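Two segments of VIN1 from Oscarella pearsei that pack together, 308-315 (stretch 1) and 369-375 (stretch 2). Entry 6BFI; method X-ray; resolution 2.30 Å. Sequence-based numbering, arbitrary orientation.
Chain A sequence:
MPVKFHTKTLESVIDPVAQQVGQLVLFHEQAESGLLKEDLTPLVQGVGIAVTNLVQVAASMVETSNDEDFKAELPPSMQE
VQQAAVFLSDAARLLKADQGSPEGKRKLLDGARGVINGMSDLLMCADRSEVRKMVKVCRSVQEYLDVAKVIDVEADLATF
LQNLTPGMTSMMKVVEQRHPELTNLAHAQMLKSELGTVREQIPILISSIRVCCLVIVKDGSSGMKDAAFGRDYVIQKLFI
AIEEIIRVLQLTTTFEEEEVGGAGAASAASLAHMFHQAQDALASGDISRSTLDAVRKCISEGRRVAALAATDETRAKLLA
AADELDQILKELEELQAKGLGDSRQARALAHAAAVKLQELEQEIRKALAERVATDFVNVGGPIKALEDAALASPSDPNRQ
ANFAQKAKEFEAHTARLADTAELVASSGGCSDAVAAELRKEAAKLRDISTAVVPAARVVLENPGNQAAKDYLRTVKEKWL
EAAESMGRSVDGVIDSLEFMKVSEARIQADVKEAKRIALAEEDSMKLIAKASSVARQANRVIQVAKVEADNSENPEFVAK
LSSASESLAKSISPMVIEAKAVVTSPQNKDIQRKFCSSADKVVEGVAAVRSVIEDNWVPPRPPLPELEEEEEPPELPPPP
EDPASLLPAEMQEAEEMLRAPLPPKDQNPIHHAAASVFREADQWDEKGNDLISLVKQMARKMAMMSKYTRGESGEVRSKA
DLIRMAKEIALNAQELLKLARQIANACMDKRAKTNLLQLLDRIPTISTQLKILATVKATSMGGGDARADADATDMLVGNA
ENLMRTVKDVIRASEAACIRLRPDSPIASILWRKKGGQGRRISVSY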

ATOM      1  N   LEU A 308     -17.903 -10.125 -15.304  1.00 67.16           N
ATOM      2  CA  LEU A 308     -17.935 -10.457 -13.885  1.00 68.47           C
ATOM      3  C   LEU A 308     -19.073  -9.758 -13.149  1.00 70.19           C
ATOM      4  O   LEU A 308     -19.034  -9.648 -11.919  1.00 75.47           O
ATOM      5  CB  LEU A 308     -16.597 -10.106 -13.230  1.00 64.87           C
ATOM      6  CG  LEU A 308     -15.360 -10.835 -13.753  1.00 66.82           C
ATOM      7  CD1 LEU A 308     -14.098 -10.280 -13.107  1.00 62.86           C
ATOM      8  CD2 LEU A 308     -15.481 -12.329 -13.509  1.00 70.53           C
ATOM      9  N   ALA A 309     -20.083  -9.283 -13.872  1.00 69.74           N
ATOM     10  CA  ALA A 309     -21.164  -8.537 -13.245  1.00 68.27           C
ATOM     11  C   ALA A 309     -22.029  -9.453 -12.383  1.00 68.34           C
ATOM     12  O   ALA A 309     -22.125 -10.660 -12.616  1.00 65.99           O
ATOM     13  CB  ALA A 309     -22.021  -7.846 -14.305  1.00 67.78           C
ATOM     14  N   ALA A 310     -22.668  -8.854 -11.374  1.00 69.12           N
ATOM     15  CA  ALA A 310     -23.501  -9.627 -10.459  1.00 70.10           C
ATOM     16  C   ALA A 310     -24.785 -10.109 -11.123  1.00 73.51           C
ATOM     17  O   ALA A 310     -25.266 -11.205 -10.814  1.00 76.74           O
ATOM     18  CB  ALA A 310     -23.827  -8.797  -9.218  1.00 67.89           C
ATOM     19  N   THR A 311     -25.357  -9.312 -12.025  1.00 75.23           N
ATOM     20  CA  THR A 311     -26.583  -9.672 -12.720  1.00 80.42           C
ATOM     21  C   THR A 311     -26.405  -9.472 -14.219  1.00 81.67           C
ATOM     22  O   THR A 311     -25.532  -8.726 -14.671  1.00 78.99           O
ATOM     23  CB  THR A 311     -27.788  -8.849 -12.233  1.00 78.12           C
ATOM     24  OG1 THR A 311     -27.559  -7.458 -12.489  1.00 74.02           O
ATOM     25  CG2 THR A 311     -28.015  -9.059 -10.742  1.00 79.23           C
ATOM     26  N   ASP A 312     -27.254 -10.156 -14.990  1.00 84.49           N
ATOM     27  CA  ASP A 312     -27.218 -10.024 -16.442  1.00 86.83           C
ATOM     28  C   ASP A 312     -27.649  -8.640 -16.909  1.00 85.45           C
ATOM     29  O   ASP A 312     -27.353  -8.264 -18.049  1.00 84.29           O
ATOM     30  CB  ASP A 312     -28.104 -11.090 -17.087  1.00 98.36           C
ATOM     31  CG  ASP A 312     -27.527 -12.485 -16.958  1.00107.50           C
ATOM     32  OD1 ASP A 312     -27.046 -13.028 -17.975  1.00111.45           O
ATOM     33  OD2 ASP A 312     -27.546 -13.037 -15.838  1.00111.78           O
ATOM     34  N   GLU A 313     -28.336  -7.876 -16.058  1.00 86.67           N
ATOM     35  CA  GLU A 313     -28.759  -6.536 -16.446  1.00 85.91           C
ATOM     36  C   GLU A 313     -27.569  -5.590 -16.537  1.00 81.19           C
ATOM     37  O   GLU A 313     -27.403  -4.882 -17.537  1.00 82.77           O
ATOM     38  CB  GLU A 313     -29.802  -6.012 -15.459  1.00 95.73           C
ATOM     39  CG  GLU A 313     -31.030  -6.897 -15.361  1.00111.65           C
ATOM     40  CD  GLU A 313     -32.206  -6.202 -14.704  1.00120.55           C
ATOM     41  OE1 GLU A 313     -31.979  -5.333 -13.836  1.00119.64           O
ATOM     42  OE2 GLU A 313     -33.359  -6.522 -15.067  1.00126.69           O
ATOM     43  N   THR A 314     -26.724  -5.566 -15.503  1.00 79.53           N
ATOM     44  CA  THR A 314     -25.521  -4.742 -15.566  1.00 76.99           C
ATOM     45  C   THR A 314     -24.535  -5.273 -16.598  1.00 73.31           C
ATOM     46  O   THR A 314     -23.774  -4.495 -17.184  1.00 72.48           O
ATOM     47  CB  THR A 314     -24.860  -4.660 -14.190  1.00 75.65           C
ATOM     48  OG1 THR A 314     -24.661  -5.981 -13.674  1.00 84.37           O
ATOM     49  CG2 THR A 314     -25.737  -3.870 -13.228  1.00 72.37           C
ATOM     50  N   ARG A 315     -24.535  -6.585 -16.833  1.00 74.38           N
ATOM     51  CA  ARG A 315     -23.704  -7.159 -17.886  1.00 73.09           C
ATOM     52  C   ARG A 315     -24.112  -6.620 -19.252  1.00 70.75           C
ATOM     53  O   ARG A 315     -23.294  -6.047 -19.983  1.00 68.62           O
ATOM     54  CB  ARG A 315     -23.812  -8.684 -17.842  1.00 78.42           C
ATOM     55  CG  ARG A 315     -22.936  -9.434 -18.828  1.00 86.11           C
ATOM     56  CD  ARG A 315     -22.992 -10.924 -18.523  1.00100.54           C
ATOM     57  NE  ARG A 315     -21.996 -11.697 -19.258  1.00109.77           N
ATOM     58  CZ  ARG A 315     -21.676 -12.955 -18.970  1.00117.17           C
ATOM     59  NH1 ARG A 315     -22.269 -13.577 -17.959  1.00119.62           N
ATOM     60  NH2 ARG A 315     -20.759 -13.592 -19.687  1.00121.10           N
ATOM     61  N   ALA A 369     -20.004  -2.004  -7.004  1.00 51.15           N
ATOM     62  CA  ALA A 369     -20.850  -1.821  -5.830  1.00 53.75           C
ATOM     63  C   ALA A 369     -21.961  -2.861  -5.773  1.00 66.28           C
ATOM     64  O   ALA A 369     -22.399  -3.242  -4.681  1.00 72.87           O
ATOM     65  CB  ALA A 369     -21.439  -0.412  -5.817  1.00 54.76           C
ATOM     66  N   GLU A 370     -22.425  -3.336  -6.932  1.00 65.65           N
ATOM     67  CA  GLU A 370     -23.456  -4.368  -6.948  1.00 68.22           C
ATOM     68  C   GLU A 370     -22.887  -5.718  -6.528  1.00 65.39           C
ATOM     69  O   GLU A 370     -23.514  -6.448  -5.749  1.00 66.70           O
ATOM     70  CB  GLU A 370     -24.089  -4.454  -8.336  1.00 73.77           C
ATOM     71  CG  GLU A 370     -25.509  -4.993  -8.335  1.00 81.47           C
ATOM     72  CD  GLU A 370     -26.035  -5.265  -9.731  1.00 85.31           C
ATOM     73  OE1 GLU A 370     -25.222  -5.601 -10.617  1.00 83.98           O
ATOM     74  OE2 GLU A 370     -27.261  -5.144  -9.941  1.00 92.06           O
ATOM     75  N   ARG A 371     -21.699  -6.067  -7.034  1.00 63.26           N
ATOM     76  CA  ARG A 371     -21.029  -7.280  -6.576  1.00 58.21           C
ATOM     77  C   ARG A 371     -20.836  -7.261  -5.067  1.00 54.67           C
ATOM     78  O   ARG A 371     -21.061  -8.273  -4.392  1.00 52.08           O
ATOM     79  CB  ARG A 371     -19.682  -7.442  -7.281  1.00 54.57           C
ATOM     80  CG  ARG A 371     -19.751  -8.189  -8.605  1.00 63.44           C
ATOM     81  CD  ARG A 371     -19.962  -9.683  -8.398  1.00 59.00           C
ATOM     82  NE  ARG A 371     -18.826 -10.310  -7.729  1.00 59.95           N
ATOM     83  CZ  ARG A 371     -17.768 -10.816  -8.358  1.00 58.06           C
ATOM     84  NH1 ARG A 371     -17.699 -10.771  -9.684  1.00 58.75           N
ATOM     85  NH2 ARG A 371     -16.779 -11.367  -7.664  1.00 51.16           N
ATOM     86  N   VAL A 372     -20.429  -6.116  -4.517  1.00 53.11           N
ATOM     87  CA  VAL A 372     -20.257  -6.026  -3.070  1.00 53.52           C
ATOM     88  C   VAL A 372     -21.601  -6.163  -2.360  1.00 57.59           C
ATOM     89  O   VAL A 372     -21.712  -6.864  -1.346  1.00 58.12           O
ATOM     90  CB  VAL A 372     -19.546  -4.716  -2.698  1.00 54.23           C
ATOM     91  CG1 VAL A 372     -19.502  -4.542  -1.190  1.00 54.10           C
ATOM     92  CG2 VAL A 372     -18.149  -4.710  -3.282  1.00 53.79           C
ATOM     93  N   ALA A 373     -22.641  -5.508  -2.883  1.00 55.36           N
ATOM     94  CA  ALA A 373     -23.961  -5.603  -2.265  1.00 61.19           C
ATOM     95  C   ALA A 373     -24.480  -7.036  -2.253  1.00 65.63           C
ATOM     96  O   ALA A 373     -25.224  -7.418  -1.343  1.00 64.37           O
ATOM     97  CB  ALA A 373     -24.950  -4.691  -2.987  1.00 66.96           C
ATOM     98  N   THR A 374     -24.097  -7.844  -3.243  1.00 65.58           N
ATOM     99  CA  THR A 374     -24.585  -9.217  -3.301  1.00 63.65           C
ATOM    100  C   THR A 374     -23.749 -10.151  -2.434  1.00 56.83           C
ATOM    101  O   THR A 374     -24.292 -10.946  -1.657  1.00 54.70           O
ATOM    102  CB  THR A 374     -24.594  -9.710  -4.746  1.00 64.27           C
ATOM    103  OG1 THR A 374     -25.451  -8.873  -5.531  1.00 62.87           O
ATOM    104  CG2 THR A 374     -25.093 -11.149  -4.813  1.00 63.98           C
ATOM    105  N   ASP A 375     -22.422 -10.069  -2.551  1.00 56.06           N
ATOM    106  CA  ASP A 375     -21.565 -11.091  -1.957  1.00 56.29           C
ATOM    107  C   ASP A 375     -21.316 -10.871  -0.467  1.00 53.26           C
ATOM    108  O   ASP A 375     -21.100 -11.843   0.264  1.00 55.87           O
ATOM    109  CB  ASP A 375     -20.237 -11.153  -2.713  1.00 57.90           C
ATOM    110  CG  ASP A 375     -20.421 -11.448  -4.194  1.00 66.63           C
ATOM    111  OD1 ASP A 375     -21.513 -11.914  -4.586  1.00 73.05           O
ATOM    112  OD2 ASP A 375     -19.467 -11.219  -4.968  1.00 66.34           O
TER
HETATM  113  O   HOH W   1     -22.331  -6.188 -10.873  1.00 43.07           O

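This is a small, largely polar contact in which two long side chains of a helix, Glu 370 and Arg 371, reach out to the loop and first helical turn of stretch 1, with Ala 310 fitted between them. The backbones come nearest at Ala 310 and Arg 371, whose CA atoms lie 5.2 Å apart, and the two surfaces together bury 295 Å².

Arg 371 leaves its helix sideways, but its chi1, chi2 and chi3 are all m, and the folded chain brings its end nearer to the loop. There NH1 donates a hydrogen bond to the backbone O of Leu 308 at 2.8 Å, the carbonyl lying at the guanidinium edge, near its plane. A loop carbonyl without a helical partner suits such a donor. On the same guanidinium, NE of Arg 371 forms a salt bridge with OD2 of Asp 375 at 3.0 Å, one helical turn on, which steadies the group and balances its charge.

Glu 370 points toward stretch 1 with chi1 and chi2 both t, so its carboxylate is carried to the start of the other helix. Its OE1 lies 3.1 Å from OG1 of Thr 314, whose single proton could instead go to the O of Thr 311, 3.0 Å from that OG1. Thr 311, the N-cap residue, adds a weak hydrogen bond from OG1 to OE2 of Glu 370 at 3.5 Å. A water also links the stretches, accepting from N of Ala 310 at 2.7 Å and donating to OE1 of Glu 370 at 3.0 Å.

Ala 310 suits its place because its methyl is compact: CB sits 3.8 Å from OE1 of Glu 370, 4.0 Å from CD of Arg 371 and 4.0 Å from OG1 of Thr 374. That last hydroxyl is occupied within its own helix, donating to O of Glu 370 at 3.1 Å.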